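Flagellar basal body rod modification protein (Helicobacter pylori 26695, PDB 4ZZF) is probably required for flagellar hook formation, acting as a hook-capping protein that may serve as a scaffold for assembly of the hook. Local coordinates at the interface of chains A and B. Residues are numbered along the deposited sequence; one frame, centred on the assembly and turned at random. Chains: chain A/B, Flagellar basal body rod modification protein.

The interface of chains A and B. Residues chain A 4-5, 138-141; chain B 1, 3, 6, 116, 118.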
ATOM      1  N   SER A   4      -3.830   4.510   2.786  1.00 43.80           N
ATOM      2  CA  SER A   4      -3.396   3.120   2.885  1.00 51.53           C
ATOM      3  C   SER A   4      -4.480   2.210   3.470  1.00 46.76           C
ATOM      4  O   SER A   4      -4.385   0.989   3.371  1.00 49.35           O
ATOM      5  CB  SER A   4      -2.115   3.010   3.728  1.00 50.13           C
ATOM      6  OG  SER A   4      -2.348   3.516   5.031  1.00 54.09           O
ATOM      7  N   MET A   5      -5.521   2.798   4.049  1.00 45.71           N
ATOM      8  CA  MET A   5      -6.620   2.015   4.608  1.00 44.56           C
ATOM      9  C   MET A   5      -7.496   1.395   3.539  1.00 41.09           C
ATOM     10  O   MET A   5      -8.146   0.371   3.769  1.00 38.65           O
ATOM     11  CB  MET A   5      -7.472   2.890   5.524  1.00 46.04           C
ATOM     12  CG  MET A   5      -6.689   3.442   6.694  1.00 49.63           C
ATOM     13  SD  MET A   5      -7.443   4.907   7.431  1.00 60.83           S
ATOM     14  CE  MET A   5      -6.386   5.131   8.864  1.00 53.91           C
ATOM     15  N   ILE A 138     -10.698   1.497  15.083  1.00 39.28           N
ATOM     16  CA  ILE A 138      -9.881   0.962  16.165  1.00 42.92           C
ATOM     17  C   ILE A 138      -8.886  -0.117  15.706  1.00 46.29           C
ATOM     18  O   ILE A 138      -7.924  -0.406  16.417  1.00 46.23           O
ATOM     19  CB  ILE A 138     -10.752   0.378  17.292  1.00 40.43           C
ATOM     20  CG1 ILE A 138     -11.620  -0.779  16.785  1.00 44.25           C
ATOM     21  CG2 ILE A 138     -11.594   1.478  17.947  1.00 38.84           C
ATOM     22  CD1 ILE A 138     -12.741  -1.179  17.789  1.00 43.73           C
ATOM     23  N   GLU A 139      -9.106  -0.699  14.527  1.00 39.98           N
ATOM     24  CA  GLU A 139      -8.211  -1.741  14.023  1.00 39.42           C
ATOM     25  C   GLU A 139      -8.297  -1.888  12.511  1.00 39.08           C
ATOM     26  O   GLU A 139      -9.378  -1.738  11.951  1.00 37.96           O
ATOM     27  CB  GLU A 139      -8.531  -3.092  14.676  1.00 38.83           C
ATOM     28  CG  GLU A 139      -7.435  -4.097  14.438  1.00 45.80           C
ATOM     29  CD  GLU A 139      -7.696  -5.460  15.038  1.00 48.86           C
ATOM     30  OE1 GLU A 139      -8.849  -5.755  15.438  1.00 51.34           O
ATOM     31  OE2 GLU A 139      -6.719  -6.237  15.112  1.00 51.39           O
ATOM     32  N   PHE A 140      -7.166  -2.177  11.855  1.00 36.21           N
ATOM     33  CA  PHE A 140      -7.162  -2.540  10.431  1.00 35.15           C
ATOM     34  C   PHE A 140      -6.391  -3.823  10.172  1.00 39.30           C
ATOM     35  O   PHE A 140      -5.362  -4.076  10.806  1.00 39.39           O
ATOM     36  CB  PHE A 140      -6.543  -1.444   9.556  1.00 36.93           C
ATOM     37  CG  PHE A 140      -7.260  -0.124   9.605  1.00 38.90           C
ATOM     38  CD1 PHE A 140      -6.965   0.805  10.596  1.00 40.80           C
ATOM     39  CD2 PHE A 140      -8.188   0.212   8.626  1.00 36.16           C
ATOM     40  CE1 PHE A 140      -7.600   2.036  10.619  1.00 43.15           C
ATOM     41  CE2 PHE A 140      -8.831   1.427   8.645  1.00 35.81           C
ATOM     42  CZ  PHE A 140      -8.538   2.345   9.633  1.00 34.26           C
ATOM     43  N   TYR A 141      -6.875  -4.611   9.213  1.00 36.84           N
ATOM     44  CA  TYR A 141      -6.162  -5.805   8.755  1.00 43.40           C
ATOM     45  C   TYR A 141      -6.560  -6.139   7.310  1.00 40.92           C
ATOM     46  O   TYR A 141      -7.500  -5.558   6.761  1.00 40.19           O
ATOM     47  CB  TYR A 141      -6.425  -7.000   9.697  1.00 41.21           C
ATOM     48  CG  TYR A 141      -7.879  -7.258  10.006  1.00 41.91           C
ATOM     49  CD1 TYR A 141      -8.650  -8.096   9.194  1.00 44.72           C
ATOM     50  CD2 TYR A 141      -8.486  -6.682  11.114  1.00 39.46           C
ATOM     51  CE1 TYR A 141      -9.997  -8.344   9.478  1.00 39.39           C
ATOM     52  CE2 TYR A 141      -9.825  -6.929  11.409  1.00 39.54           C
ATOM     53  CZ  TYR A 141     -10.575  -7.751  10.589  1.00 38.39           C
ATOM     54  OH  TYR A 141     -11.904  -7.989  10.881  1.00 39.82           O
TER
ATOM     55  N   ASN B   1      -1.325   7.203  12.059  1.00 77.78           N
ATOM     56  CA  ASN B   1      -2.228   7.556  10.965  1.00 81.39           C
ATOM     57  C   ASN B   1      -2.137   6.580   9.792  1.00 79.65           C
ATOM     58  O   ASN B   1      -3.131   6.304   9.121  1.00 79.29           O
ATOM     59  CB  ASN B   1      -1.946   8.989  10.475  1.00 81.47           C
ATOM     60  CG  ASN B   1      -2.665   9.314   9.166  1.00 85.29           C
ATOM     61  OD1 ASN B   1      -2.151   9.045   8.069  1.00 77.86           O
ATOM     62  ND2 ASN B   1      -3.863   9.888   9.278  1.00 83.52           N
ATOM     63  N   VAL B   3      -1.531   2.891   8.001  1.00 60.29           N
ATOM     64  CA  VAL B   3      -1.642   1.453   8.155  1.00 50.28           C
ATOM     65  C   VAL B   3      -0.888   0.720   7.028  1.00 47.95           C
ATOM     66  O   VAL B   3      -1.131  -0.464   6.765  1.00 42.77           O
ATOM     67  CB  VAL B   3      -3.141   1.001   8.196  1.00 50.19           C
ATOM     68  CG1 VAL B   3      -3.912   1.836   9.207  1.00 48.24           C
ATOM     69  CG2 VAL B   3      -3.813   1.062   6.817  1.00 41.68           C
ATOM     70  N   ILE B   6       0.929  -2.789   7.587  1.00 41.16           N
ATOM     71  CA  ILE B   6       0.243  -4.065   7.539  1.00 40.57           C
ATOM     72  C   ILE B   6       0.726  -4.874   6.344  1.00 42.13           C
ATOM     73  O   ILE B   6       0.761  -4.373   5.232  1.00 44.44           O
ATOM     74  CB  ILE B   6      -1.269  -3.882   7.457  1.00 41.67           C
ATOM     75  CG1 ILE B   6      -1.795  -3.267   8.758  1.00 41.97           C
ATOM     76  CG2 ILE B   6      -1.952  -5.212   7.161  1.00 40.83           C
ATOM     77  CD1 ILE B   6      -3.214  -2.790   8.632  1.00 42.33           C
ATOM     78  N   VAL B 116      -2.935  -3.377  12.450  1.00 40.10           N
ATOM     79  CA  VAL B 116      -2.617  -2.175  13.206  1.00 40.19           C
ATOM     80  C   VAL B 116      -3.799  -1.862  14.100  1.00 43.88           C
ATOM     81  O   VAL B 116      -4.930  -1.798  13.635  1.00 44.17           O
ATOM     82  CB  VAL B 116      -2.304  -0.973  12.294  1.00 41.08           C
ATOM     83  CG1 VAL B 116      -2.353   0.336  13.084  1.00 48.73           C
ATOM     84  CG2 VAL B 116      -0.953  -1.148  11.647  1.00 43.46           C
ATOM     85  N   PHE B 118      -5.522   0.723  16.978  1.00 55.93           N
ATOM     86  CA  PHE B 118      -5.441   2.063  17.540  1.00 58.73           C
ATOM     87  C   PHE B 118      -5.889   2.073  18.983  1.00 63.08           C
ATOM     88  O   PHE B 118      -7.040   1.800  19.315  1.00 63.73           O
ATOM     89  CB  PHE B 118      -6.211   3.051  16.683  1.00 54.44           C
ATOM     90  CG  PHE B 118      -5.521   3.325  15.398  1.00 57.32           C
ATOM     91  CD1 PHE B 118      -4.511   4.267  15.340  1.00 60.04           C
ATOM     92  CD2 PHE B 118      -5.804   2.571  14.269  1.00 53.54           C
ATOM     93  CE1 PHE B 118      -3.830   4.497  14.163  1.00 64.84           C
ATOM     94  CE2 PHE B 118      -5.127   2.787  13.086  1.00 54.06           C
ATOM     95  CZ  PHE B 118      -4.137   3.754  13.029  1.00 63.84           C
TER
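B:Val3, in the N-terminal loop of chain B, meets the side chain of A:Phe140 beside an antiparallel strand junction between two copies of truncated FlgD, the hook-capping protein, here a fragment that includes its Ig-like domain. Edge-to-edge pairing of strands is a common way for beta proteins to associate, and strand 137-141 of chain A illustrates it by lying against strand 115-119 of chain B. The main chains of A:Phe140 and B:Val116 bond to each other reciprocally. A:Phe140 N reaches B:Val116 O at 2.9 Å. B:Val116 N returns to A:Phe140 O at 3.0 Å. B:Phe118 N also donates to A:Ile138 O at 2.7 Å, the donor lying above the carbonyl plane and off the lone pair.

Side chains of both copies pack beside this strand pair. With CG anti to the carbonyl carbon (chi1 -61°), the ring of A:Phe140 turns towards B:Val3 and B:Phe118. The CG1 methyl of B:Val3 sits above the plane of this ring, displaced outward past CD1 of A:Phe140, 3.5 Å away. At its rim the same ring meets the ring of B:Phe118 edge to edge, the two planes close to perpendicular, with CE1 of A:Phe140 3.6 Å from CE2 of B:Phe118. The other branch of B:Val3, CG2, points to the 4-5 segment of chain A, lying 3.7 Å from A:Met5 CA. The A:Met5 side chain crosses that of B:Val3 at about a right angle. The hydroxyl OG of A:Ser4 accepts the backbone N-H of B:Val3 at 3.1 Å, which probably helps to hold this N-terminal stretch against chain A. The pairing may be a crystal contact rather than one made in the assembled flagellum.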